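Local coordinates for 2,3-dihydroxy-2,3-dihydrophenylpropionate dehydrogenase (Pseudomonas sp. MC1, PDB 5XTF) that catalyses the NAD-dependent oxidation of naphthalene cis-dihydrodiol to 1,2-dihydroxynaphthalene in the bacterial breakdown of naphthalene, at the interface of chains A and B. Numbering follows the deposited sequence. Chains: chain A/B, 2,3-dihydroxy-2,3-dihydrophenylpropionate dehydrogenase.

Contact 1: the interface of chains A and B. Residues chain A 137, 182, 185-186; chain B 114, 170-171, 174.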
loop_
_atom_site.group_PDB
_atom_site.type_symbol
_atom_site.label_atom_id
_atom_site.label_comp_id
_atom_site.label_asym_id
_atom_site.label_seq_id
_atom_site.Cartn_x
_atom_site.Cartn_y
_atom_site.Cartn_z
ATOM N N PHE A 137 -11.209 13.002 15.209
ATOM C CA PHE A 137 -11.511 12.286 16.437
ATOM C C PHE A 137 -12.612 13.000 17.216
ATOM O O PHE A 137 -13.538 12.359 17.726
ATOM C CB PHE A 137 -10.252 12.162 17.295
ATOM C CG PHE A 137 -9.341 11.034 16.893
ATOM C CD1 PHE A 137 -8.179 11.276 16.171
ATOM C CD2 PHE A 137 -9.641 9.733 17.247
ATOM C CE1 PHE A 137 -7.330 10.235 15.815
ATOM C CE2 PHE A 137 -8.795 8.694 16.900
ATOM C CZ PHE A 137 -7.643 8.947 16.178
ATOM N N MET A 182 -6.687 6.321 10.858
ATOM C CA MET A 182 -8.012 6.456 11.460
ATOM C C MET A 182 -9.023 5.568 10.766
ATOM O O MET A 182 -9.808 4.883 11.425
ATOM C CB MET A 182 -8.486 7.906 11.395
ATOM C CG MET A 182 -7.686 8.835 12.228
ATOM S SD MET A 182 -8.511 10.425 12.382
ATOM C CE MET A 182 -9.954 9.959 13.333
ATOM N N ALA A 185 -8.393 1.777 11.576
ATOM C CA ALA A 185 -8.608 1.484 12.990
ATOM C C ALA A 185 -10.081 1.613 13.375
ATOM O O ALA A 185 -10.637 0.728 14.034
ATOM C CB ALA A 185 -7.743 2.417 13.842
ATOM N N LEU A 186 -10.730 2.720 12.991
ATOM C CA LEU A 186 -12.115 2.932 13.404
ATOM C C LEU A 186 -13.065 1.985 12.688
ATOM O O LEU A 186 -14.007 1.470 13.302
ATOM C CB LEU A 186 -12.520 4.385 13.162
ATOM C CG LEU A 186 -11.698 5.308 14.081
ATOM C CD1 LEU A 186 -11.969 6.754 13.765
ATOM C CD2 LEU A 186 -11.938 5.005 15.566
ATOM N N ILE B 114 -12.704 4.441 21.149
ATOM C CA ILE B 114 -13.238 5.713 20.687
ATOM C C ILE B 114 -14.529 6.083 21.415
ATOM O O ILE B 114 -14.943 7.245 21.362
ATOM C CB ILE B 114 -13.444 5.660 19.161
ATOM C CG1 ILE B 114 -13.774 7.054 18.589
ATOM C CG2 ILE B 114 -14.511 4.618 18.804
ATOM C CD1 ILE B 114 -12.610 8.047 18.630
ATOM N N SER B 170 -7.107 3.581 18.090
ATOM C CA SER B 170 -7.071 4.388 16.880
ATOM C C SER B 170 -6.059 5.514 16.982
ATOM O O SER B 170 -5.474 5.900 15.965
ATOM C CB SER B 170 -8.461 4.941 16.579
ATOM O OG SER B 170 -8.914 5.754 17.646
ATOM N N CYS B 171 -5.839 6.066 18.182
ATOM C CA CYS B 171 -4.794 7.080 18.321
ATOM C C CYS B 171 -3.437 6.505 17.948
ATOM O O CYS B 171 -2.721 7.066 17.109
ATOM C CB CYS B 171 -4.754 7.638 19.744
ATOM S SG CYS B 171 -6.305 8.418 20.248
ATOM N N ALA B 174 -3.165 5.748 14.229
ATOM C CA ALA B 174 -3.072 6.975 13.446
ATOM C C ALA B 174 -1.691 7.605 13.578
ATOM O O ALA B 174 -1.136 8.110 12.597
ATOM C CB ALA B 174 -4.166 7.948 13.880
#

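Contact 2: the interface of chains A and B. Residues chain A 181, 184-185, 188; chain B 165, 173.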
loop_
_atom_site.group_PDB
_atom_site.type_symbol
_atom_site.label_atom_id
_atom_site.label_comp_id
_atom_site.label_asym_id
_atom_site.label_seq_id
_atom_site.Cartn_x
_atom_site.Cartn_y
_atom_site.Cartn_z
ATOM N N GLY A 181 -4.867 5.995 8.798
ATOM C CA GLY A 181 -4.825 5.077 9.920
ATOM C C GLY A 181 -6.111 5.121 10.716
ATOM O O GLY A 181 -6.582 4.092 11.209
ATOM N N LYS A 184 -8.767 2.826 8.995
ATOM C CA LYS A 184 -8.633 1.390 9.180
ATOM C C LYS A 184 -8.905 0.994 10.621
ATOM O O LYS A 184 -9.596 0.002 10.876
ATOM C CB LYS A 184 -7.245 0.943 8.719
ATOM C CG LYS A 184 -7.020 1.296 7.237
ATOM C CD LYS A 184 -5.554 1.574 6.950
ATOM C CE LYS A 184 -4.811 0.309 6.567
ATOM N NZ LYS A 184 -3.344 0.467 6.698
ATOM N N ALA A 185 -8.393 1.777 11.576
ATOM C CA ALA A 185 -8.608 1.484 12.990
ATOM C C ALA A 185 -10.081 1.613 13.375
ATOM O O ALA A 185 -10.637 0.728 14.034
ATOM C CB ALA A 185 -7.743 2.417 13.842
ATOM N N TYR A 188 -12.468 -0.947 11.877
ATOM C CA TYR A 188 -12.346 -2.256 12.498
ATOM C C TYR A 188 -12.970 -2.264 13.885
ATOM O O TYR A 188 -13.675 -3.208 14.260
ATOM C CB TYR A 188 -10.871 -2.648 12.569
ATOM C CG TYR A 188 -10.654 -4.029 13.111
ATOM C CD1 TYR A 188 -10.773 -5.143 12.290
ATOM C CD2 TYR A 188 -10.350 -4.225 14.453
ATOM C CE1 TYR A 188 -10.582 -6.412 12.787
ATOM C CE2 TYR A 188 -10.151 -5.491 14.959
ATOM C CZ TYR A 188 -10.268 -6.579 14.123
ATOM O OH TYR A 188 -10.075 -7.844 14.628
ATOM N N VAL B 165 -4.257 -3.246 11.539
ATOM C CA VAL B 165 -4.951 -2.954 12.791
ATOM C C VAL B 165 -4.726 -4.111 13.751
ATOM O O VAL B 165 -4.100 -5.113 13.394
ATOM C CB VAL B 165 -6.453 -2.723 12.561
ATOM C CG1 VAL B 165 -6.665 -1.677 11.479
ATOM C CG2 VAL B 165 -7.121 -4.023 12.185
ATOM N N ILE B 173 -2.670 3.854 16.186
ATOM C CA ILE B 173 -2.556 3.454 14.790
ATOM C C ILE B 173 -2.441 4.676 13.893
ATOM O O ILE B 173 -1.672 4.679 12.922
ATOM C CB ILE B 173 -3.731 2.548 14.391
ATOM C CG1 ILE B 173 -3.590 1.208 15.102
ATOM C CG2 ILE B 173 -3.745 2.336 12.897
ATOM C CD1 ILE B 173 -4.670 0.239 14.808
#

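Contact 1: the interface of chains A and B
Helices 118-150 and 170-190 of chain A meet the first turns of helix 170-190 of chain B and a chain-B loop at B:Ile114, with A:Phe137 pushed between the loop and the helix start. The ring of A:Phe137 is a clear example of an aromatic group used edge-first. Its rim, from CD2 round to CZ, faces chain B, while one of its faces is capped from within its own chain by the methyl CE of A:Met182, which lies 3.5 Å above the ring plane and over its centre. The bend of the methionine chain at chi3 (67°) turns the methyl onto the ring and probably helps to hold the ring in place.

At the rim, B:Ile114 brings its terminal methyl CD1 into the ring plane, 3.7 Å from A:Phe137 CD2. With CG1 anti to the backbone N (chi1 -170°), the longer branch is directed at the phenylalanine. Along the same rim, A:Phe137 CE2 lies 3.8 Å from B:Ser170 CB, and the carbonyl O of that serine also meets the edge in plane, near CZ at 3.7 Å. B:Cys171 CA nears CZ from off the plane, opposite the methionine methyl.

Helix 170-190 of chain A covers two further sides of B:Ser170. One branch of A:Leu186, the methyl CD2, touches B:Ser170 CB at 3.6 Å, roughly square to the phenylalanine, and B:Ile114 CB at 4.0 Å, bridging loop and helix. A:Ala185 CB, more nearly opposite the ring, comes down on B:Ser170 CA at 3.7 Å, an approach allowed by small groups on both sides. A looser touch joins A:Met182 CG to B:Ala174 CB. In the short-chain dehydrogenase fold, these two long helices flank the central sheet and pair with their symmetry mates in a four-helix bundle; the patch lies in that bundle, where the start of the chain-B helix, which carries the catalytic tyrosine and B:Lys176, meets later turns of the chain-A helix.

Contact 2: the interface of chains A and B
B:Ile173 and B:Val165 touch one side of helix 170-190 of chain A, the isoleucine from the same helix of chain B and the valine from the loop that precedes it. Their arrangement illustrates how branched side chains fill the space beside a helix that has small residues on its contact face.

Followed outward, B:Ile173 starts with CB, 4.1 Å from the methyl CB of A:Ala185. There the chain divides. The short branch, CG2, reaches towards the helix backbone, ending 3.7 Å from the carbonyl O of A:Gly181, and also lies 4.1 Å from A:Ala185 CB. The long branch runs through CG1, which serves as the connecting link, to the tip CD1; an extended chain (chi2 180°) sets this tip beside A:Ala185 CB at 3.9 Å. The alanine methyl is met by both arms of the isoleucine, and the small A:Gly181 and A:Ala185 probably let it lie close to the helix.

B:Val165 buries more surface than any other residue of the patch, and its two methyls have separate tasks. CG1 lies against the backbone of A:Lys184, 3.4 Å from its carbonyl O, and also meets CB of that lysine. CG2, the other branch, lies over one face of the A:Tyr188 ring, in a CH-pi contact 3.9 Å from the ring centroid. In the tyrosine, chi1 (-176°) carries the ring to the valine and chi2 (82°) turns its face towards CG2, and the two side chains cross obliquely. Replacement of this valine by an alanine, which removes both methyls, would probably strip the tyrosine of its CH-pi partner, open a gap beside the A:Lys184 carbonyl and weaken the loop's hold on the partner helix.

The valine methyl is not centred on the tyrosine ring: CG2 stands 3.6 Å above the plane, offset towards the rim, with A:Tyr188 CG 3.7 Å away.

Contact 1 and contact 2 are neighbouring parts of one interface, with the centres of their C-alpha atoms about 6 Å apart. They share A:Ala185 and helix 170-190 of both chains. Contact 1 adds helix 118-150 of chain A and the B:Ile114 loop, whereas contact 2 adds the B:Val165 loop, so chain-B loops as well as the chain-B helix touch the chain-A helix. Two-fold symmetry repeats both patches with the chains exchanged. In this tetrameric enzyme the helix that pairs the subunits also bears catalytic residues, and assembly is therefore likely to help keep the active-site framework in place.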